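PDB 5V8S: flavoprotein from Thermotoga maritima, which carries a mu-oxo-diiron centre in its metallo-beta-lactamase-like part and probably transfers electrons as an FMN-binding oxidoreductase. Local coordinates for residues Ile27-Tyr39 with Trp69-Leu81. The protein carries 1 engineered substitution. Sequence-based numbering, arbitrary orientation.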
loop_
_atom_site.group_PDB
_atom_site.type_symbol
_atom_site.label_atom_id
_atom_site.label_comp_id
_atom_site.label_asym_id
_atom_site.label_seq_id
_atom_site.Cartn_x
_atom_site.Cartn_y
_atom_site.Cartn_z
ATOM N N ILE A 27 -7.086 42.473 -6.390
ATOM C CA ILE A 27 -7.167 41.067 -5.991
ATOM C C ILE A 27 -5.870 40.687 -5.302
ATOM O O ILE A 27 -4.785 40.969 -5.821
ATOM C CB ILE A 27 -7.413 40.134 -7.196
ATOM C CG1 ILE A 27 -8.746 40.459 -7.869
ATOM C CG2 ILE A 27 -7.380 38.661 -6.769
ATOM C CD1 ILE A 27 -8.918 39.790 -9.200
ATOM N N TYR A 28 -5.991 40.029 -4.148
ATOM C CA TYR A 28 -4.875 39.481 -3.392
ATOM C C TYR A 28 -4.974 37.967 -3.391
ATOM O O TYR A 28 -6.075 37.404 -3.327
ATOM C CB TYR A 28 -4.907 39.947 -1.933
ATOM C CG TYR A 28 -4.745 41.438 -1.782
ATOM C CD1 TYR A 28 -5.820 42.290 -1.986
ATOM C CD2 TYR A 28 -3.523 41.995 -1.434
ATOM C CE1 TYR A 28 -5.682 43.653 -1.861
ATOM C CE2 TYR A 28 -3.376 43.366 -1.311
ATOM C CZ TYR A 28 -4.460 44.187 -1.520
ATOM O OH TYR A 28 -4.327 45.552 -1.406
ATOM N N VAL A 29 -3.822 37.310 -3.435
ATOM C CA VAL A 29 -3.729 35.893 -3.091
ATOM C C VAL A 29 -3.205 35.772 -1.672
ATOM O O VAL A 29 -2.319 36.529 -1.248
ATOM C CB VAL A 29 -2.842 35.093 -4.075
ATOM C CG1 VAL A 29 -1.406 35.630 -4.071
ATOM C CG2 VAL A 29 -2.893 33.589 -3.767
ATOM N N LEU A 30 -3.755 34.802 -0.946
ATOM C CA LEU A 30 -3.247 34.349 0.345
ATOM C C LEU A 30 -2.911 32.877 0.157
ATOM O O LEU A 30 -3.817 32.046 0.032
ATOM C CB LEU A 30 -4.308 34.504 1.431
ATOM C CG LEU A 30 -4.730 35.947 1.699
ATOM C CD1 LEU A 30 -6.119 35.981 2.243
ATOM C CD2 LEU A 30 -3.777 36.597 2.672
ATOM N N ARG A 31 -1.619 32.558 0.125
ATOM C CA ARG A 31 -1.146 31.211 -0.179
ATOM C C ARG A 31 -0.317 30.705 0.991
ATOM O O ARG A 31 0.592 31.402 1.460
ATOM C CB ARG A 31 -0.294 31.205 -1.468
ATOM C CG ARG A 31 0.510 29.924 -1.699
ATOM C CD ARG A 31 1.257 29.901 -3.029
ATOM N NE ARG A 31 2.466 29.083 -2.905
ATOM C CZ ARG A 31 3.409 28.987 -3.836
ATOM N NH1 ARG A 31 3.271 29.616 -4.996
ATOM N NH2 ARG A 31 4.499 28.262 -3.605
ATOM N N ILE A 32 -0.629 29.502 1.464
ATOM C CA ILE A 32 0.197 28.834 2.468
ATOM C C ILE A 32 0.792 27.572 1.850
ATOM O O ILE A 32 0.114 26.849 1.111
ATOM C CB ILE A 32 -0.566 28.559 3.780
ATOM C CG1 ILE A 32 0.417 28.089 4.851
ATOM C CG2 ILE A 32 -1.701 27.555 3.579
ATOM C CD1 ILE A 32 -0.156 28.045 6.244
ATOM N N ASP A 33 2.074 27.356 2.094
ATOM C CA ASP A 33 2.811 26.220 1.538
ATOM C C ASP A 33 2.855 25.107 2.586
ATOM O O ASP A 33 3.593 25.206 3.572
ATOM C CB ASP A 33 4.208 26.677 1.115
ATOM C CG ASP A 33 4.179 27.546 -0.123
ATOM O OD1 ASP A 33 3.076 27.750 -0.657
ATOM O OD2 ASP A 33 5.249 28.007 -0.563
ATOM N N ASP A 34 2.076 24.044 2.366
ATOM C CA ASP A 34 1.963 22.952 3.340
ATOM C C ASP A 34 3.134 22.002 3.124
ATOM O O ASP A 34 3.096 21.128 2.254
ATOM C CB ASP A 34 0.625 22.232 3.199
ATOM C CG ASP A 34 0.360 21.269 4.334
ATOM O OD1 ASP A 34 1.288 21.050 5.130
ATOM O OD2 ASP A 34 -0.760 20.739 4.415
ATOM N N ASP A 35 4.172 22.171 3.931
ATOM C CA ASP A 35 5.303 21.252 3.937
ATOM C C ASP A 35 5.222 20.237 5.073
ATOM O O ASP A 35 6.203 19.527 5.325
ATOM C CB ASP A 35 6.637 22.004 3.968
ATOM C CG ASP A 35 6.801 22.870 5.193
ATOM O OD1 ASP A 35 5.848 23.012 5.976
ATOM O OD2 ASP A 35 7.907 23.421 5.370
ATOM N N ARG A 36 4.085 20.157 5.768
ATOM C CA ARG A 36 3.893 19.156 6.812
ATOM C C ARG A 36 3.222 17.903 6.272
ATOM O O ARG A 36 3.587 16.785 6.659
ATOM C CB ARG A 36 3.051 19.726 7.961
ATOM C CG ARG A 36 3.718 20.841 8.766
ATOM C CD ARG A 36 2.824 21.297 9.937
ATOM N NE ARG A 36 3.195 22.613 10.455
ATOM C CZ ARG A 36 2.445 23.334 11.286
ATOM N NH1 ARG A 36 1.270 22.874 11.707
ATOM N NH2 ARG A 36 2.872 24.515 11.703
ATOM N N ILE A 37 2.255 18.073 5.376
ATOM C CA ILE A 37 1.501 16.948 4.845
ATOM C C ILE A 37 2.440 16.014 4.092
ATOM O O ILE A 37 3.388 16.450 3.428
ATOM C CB ILE A 37 0.365 17.484 3.958
ATOM C CG1 ILE A 37 -0.581 16.364 3.533
ATOM C CG2 ILE A 37 0.930 18.216 2.721
ATOM C CD1 ILE A 37 -1.951 16.869 3.133
ATOM N N ARG A 38 2.176 14.712 4.206
ATOM C CA ARG A 38 2.918 13.675 3.494
ATOM C C ARG A 38 2.065 12.881 2.517
ATOM O O ARG A 38 2.584 12.423 1.485
ATOM C CB ARG A 38 3.561 12.688 4.502
ATOM C CG ARG A 38 4.498 13.392 5.482
ATOM C CD ARG A 38 5.158 12.426 6.428
ATOM N NE ARG A 38 6.099 11.580 5.723
ATOM C CZ ARG A 38 6.455 10.367 6.127
ATOM N NH1 ARG A 38 5.931 9.850 7.235
ATOM N NH2 ARG A 38 7.324 9.669 5.416
ATOM N N TYR A 39 0.773 12.712 2.805
ATOM C CA TYR A 39 -0.126 11.871 2.017
ATOM C C TYR A 39 -1.403 12.665 1.761
ATOM O O TYR A 39 -2.234 12.818 2.666
ATOM C CB TYR A 39 -0.454 10.597 2.774
ATOM C CG TYR A 39 0.791 9.836 3.223
ATOM C CD1 TYR A 39 1.642 9.245 2.305
ATOM C CD2 TYR A 39 1.130 9.769 4.567
ATOM C CE1 TYR A 39 2.784 8.566 2.723
ATOM C CE2 TYR A 39 2.271 9.097 4.994
ATOM C CZ TYR A 39 3.082 8.496 4.071
ATOM O OH TYR A 39 4.209 7.844 4.484
ATOM N N TRP A 69 -8.182 28.042 3.622
ATOM C CA TRP A 69 -7.059 27.150 3.892
ATOM C C TRP A 69 -7.510 25.964 4.740
ATOM O O TRP A 69 -8.565 25.984 5.372
ATOM C CB TRP A 69 -5.936 27.851 4.671
ATOM C CG TRP A 69 -5.177 28.929 3.933
ATOM C CD1 TRP A 69 -5.299 29.286 2.631
ATOM C CD2 TRP A 69 -4.172 29.780 4.492
ATOM N NE1 TRP A 69 -4.446 30.325 2.345
ATOM C CE2 TRP A 69 -3.747 30.649 3.475
ATOM C CE3 TRP A 69 -3.599 29.897 5.765
ATOM C CZ2 TRP A 69 -2.776 31.617 3.680
ATOM C CZ3 TRP A 69 -2.646 30.864 5.972
ATOM C CH2 TRP A 69 -2.231 31.703 4.928
ATOM N N LYS A 70 -6.681 24.924 4.758
ATOM C CA LYS A 70 -6.969 23.741 5.559
ATOM C C LYS A 70 -7.060 24.125 7.034
ATOM O O LYS A 70 -6.398 25.056 7.495
ATOM C CB LYS A 70 -5.857 22.721 5.334
ATOM C CG LYS A 70 -6.145 21.335 5.870
ATOM C CD LYS A 70 -5.092 20.355 5.289
ATOM C CE LYS A 70 -5.101 18.984 5.913
ATOM N NZ LYS A 70 -4.206 18.985 7.062
ATOM N N GLY A 71 -7.858 23.356 7.786
ATOM C CA GLY A 71 -8.242 23.757 9.132
ATOM C C GLY A 71 -7.098 23.861 10.120
ATOM O O GLY A 71 -7.163 24.663 11.055
ATOM N N ASN A 72 -6.055 23.029 9.969
ATOM C CA ASN A 72 -4.919 23.131 10.879
ATOM C C ASN A 72 -4.151 24.438 10.725
ATOM O O ASN A 72 -3.301 24.740 11.569
ATOM C CB ASN A 72 -3.983 21.908 10.765
ATOM C CG ASN A 72 -3.491 21.658 9.348
ATOM O OD1 ASN A 72 -4.230 21.789 8.384
ATOM N ND2 ASN A 72 -2.228 21.270 9.222
ATOM N N TYR A 73 -4.457 25.229 9.694
ATOM C CA TYR A 73 -3.819 26.514 9.466
ATOM C C TYR A 73 -4.800 27.681 9.631
ATOM O O TYR A 73 -4.558 28.775 9.110
ATOM C CB TYR A 73 -3.189 26.519 8.072
ATOM C CG TYR A 73 -2.071 25.503 7.884
ATOM C CD1 TYR A 73 -0.919 25.573 8.645
ATOM C CD2 TYR A 73 -2.168 24.490 6.938
ATOM C CE1 TYR A 73 0.110 24.656 8.484
ATOM C CE2 TYR A 73 -1.131 23.565 6.752
ATOM C CZ TYR A 73 0.003 23.655 7.532
ATOM O OH TYR A 73 1.031 22.739 7.378
ATOM N N ALA A 74 -5.904 27.472 10.358
ATOM C CA ALA A 74 -6.942 28.501 10.469
ATOM C C ALA A 74 -6.437 29.747 11.189
ATOM O O ALA A 74 -6.776 30.872 10.805
ATOM C CB ALA A 74 -8.169 27.927 11.177
ATOM N N LYS A 75 -5.643 29.572 12.243
ATOM C CA LYS A 75 -5.095 30.724 12.952
ATOM C C LYS A 75 -4.179 31.519 12.041
ATOM O O LYS A 75 -4.231 32.758 12.014
ATOM C CB LYS A 75 -4.333 30.261 14.198
ATOM C CG LYS A 75 -3.539 31.369 14.912
ATOM C CD LYS A 75 -2.380 30.806 15.732
ATOM C CE LYS A 75 -1.288 31.853 15.934
ATOM N NZ LYS A 75 -1.803 33.075 16.610
ATOM N N GLU A 76 -3.330 30.817 11.290
ATOM C CA GLU A 76 -2.448 31.473 10.337
ATOM C C GLU A 76 -3.253 32.213 9.273
ATOM O O GLU A 76 -2.874 33.313 8.850
ATOM C CB GLU A 76 -1.528 30.429 9.699
ATOM C CG GLU A 76 -0.466 29.850 10.642
ATOM C CD GLU A 76 -0.925 28.625 11.437
ATOM O OE1 GLU A 76 -2.138 28.345 11.511
ATOM O OE2 GLU A 76 -0.046 27.924 11.991
ATOM N N PHE A 77 -4.372 31.627 8.832
ATOM C CA PHE A 77 -5.193 32.259 7.804
ATOM C C PHE A 77 -5.783 33.573 8.297
ATOM O O PHE A 77 -5.742 34.591 7.593
ATOM C CB PHE A 77 -6.319 31.317 7.370
ATOM C CG PHE A 77 -7.220 31.916 6.341
ATOM C CD1 PHE A 77 -6.793 32.075 5.035
ATOM C CD2 PHE A 77 -8.493 32.344 6.683
ATOM C CE1 PHE A 77 -7.623 32.659 4.092
ATOM C CE2 PHE A 77 -9.320 32.916 5.740
ATOM C CZ PHE A 77 -8.891 33.068 4.452
ATOM N N ILE A 78 -6.341 33.569 9.507
ATOM C CA ILE A 78 -6.912 34.795 10.063
ATOM C C ILE A 78 -5.841 35.872 10.179
ATOM O O ILE A 78 -6.046 37.029 9.781
ATOM C CB ILE A 78 -7.593 34.516 11.417
ATOM C CG1 ILE A 78 -8.806 33.598 11.254
ATOM C CG2 ILE A 78 -7.990 35.812 12.110
ATOM C CD1 ILE A 78 -9.801 34.028 10.230
ATOM N N ASP A 79 -4.678 35.510 10.722
ATOM C CA ASP A 79 -3.618 36.497 10.891
ATOM C C ASP A 79 -3.196 37.081 9.549
ATOM O O ASP A 79 -3.036 38.300 9.418
ATOM C CB ASP A 79 -2.426 35.872 11.616
ATOM C CG ASP A 79 -2.795 35.354 12.997
ATOM O OD1 ASP A 79 -3.799 35.836 13.568
ATOM O OD2 ASP A 79 -2.081 34.466 13.513
ATOM N N ALA A 80 -3.041 36.233 8.528
ATOM C CA ALA A 80 -2.625 36.733 7.219
ATOM C C ALA A 80 -3.712 37.590 6.590
ATOM O O ALA A 80 -3.428 38.658 6.031
ATOM C CB ALA A 80 -2.275 35.577 6.287
ATOM N N LEU A 81 -4.965 37.138 6.674
ATOM C CA LEU A 81 -6.077 37.905 6.122
ATOM C C LEU A 81 -6.158 39.297 6.746
ATOM O O LEU A 81 -6.433 40.287 6.051
ATOM C CB LEU A 81 -7.377 37.139 6.377
ATOM C CG LEU A 81 -8.671 37.776 5.882
ATOM C CD1 LEU A 81 -8.654 37.939 4.369
ATOM C CD2 LEU A 81 -9.848 36.933 6.320
HETATM O O HOH W 1 -1.477 19.726 6.789
HETATM O O HOH W 2 -0.603 20.925 11.807
HETATM O O HOH W 3 -0.643 25.222 12.577
#
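Ile32 of strand 26-34 wedges between two aromatic rings, Trp69 and Tyr73, where helix 74-82 packs on the mixed sheet of the metallo-beta-lactamase-like part. Its CB sits 3.5 Å from the centroid of the Trp69 six-membered ring, almost on the ring normal, and CG2 presses on the same face; Phe77 covers the opposite face. With CG1 anti to the backbone N (chi1 -170°), CD1 lies over the Tyr73 ring, 3.5 Å from Tyr73 CD1, in a second CH-pi contact. The indole is also fixed at its edge: Trp69 NE1 donates to Leu30 O (3.0 Å, 162°), which lies in the ring plane. Beyond it Leu30 CD1 meets Leu81 CD1 at 3.8 Å, and Leu30 CD2 rests on Ala80.

Toward the strand's end packing gives way to polar groups and water. Tyr73 OH donates to Asp34 OD1 (2.8 Å) from above the carboxylate. The same oxygen takes Arg36 N in an Asx turn and Ile37 N, while OD2 is hydrogen-bonded to Tyr52 OH and to a water shared with Lys70 NZ and Asn72 ND2. The Arg36 guanidinium lays one face over Tyr73 CE1, and its NH1 shares a water with Glu76 OE2, which at 4.5 Å from Arg36 NH2 is too far for a salt bridge. Three donors on Asp34 OD1 would probably stabilise the carboxylate as an anion, and the one from Tyr73, the N-cap residue, ties the turn after the strand to the helix start.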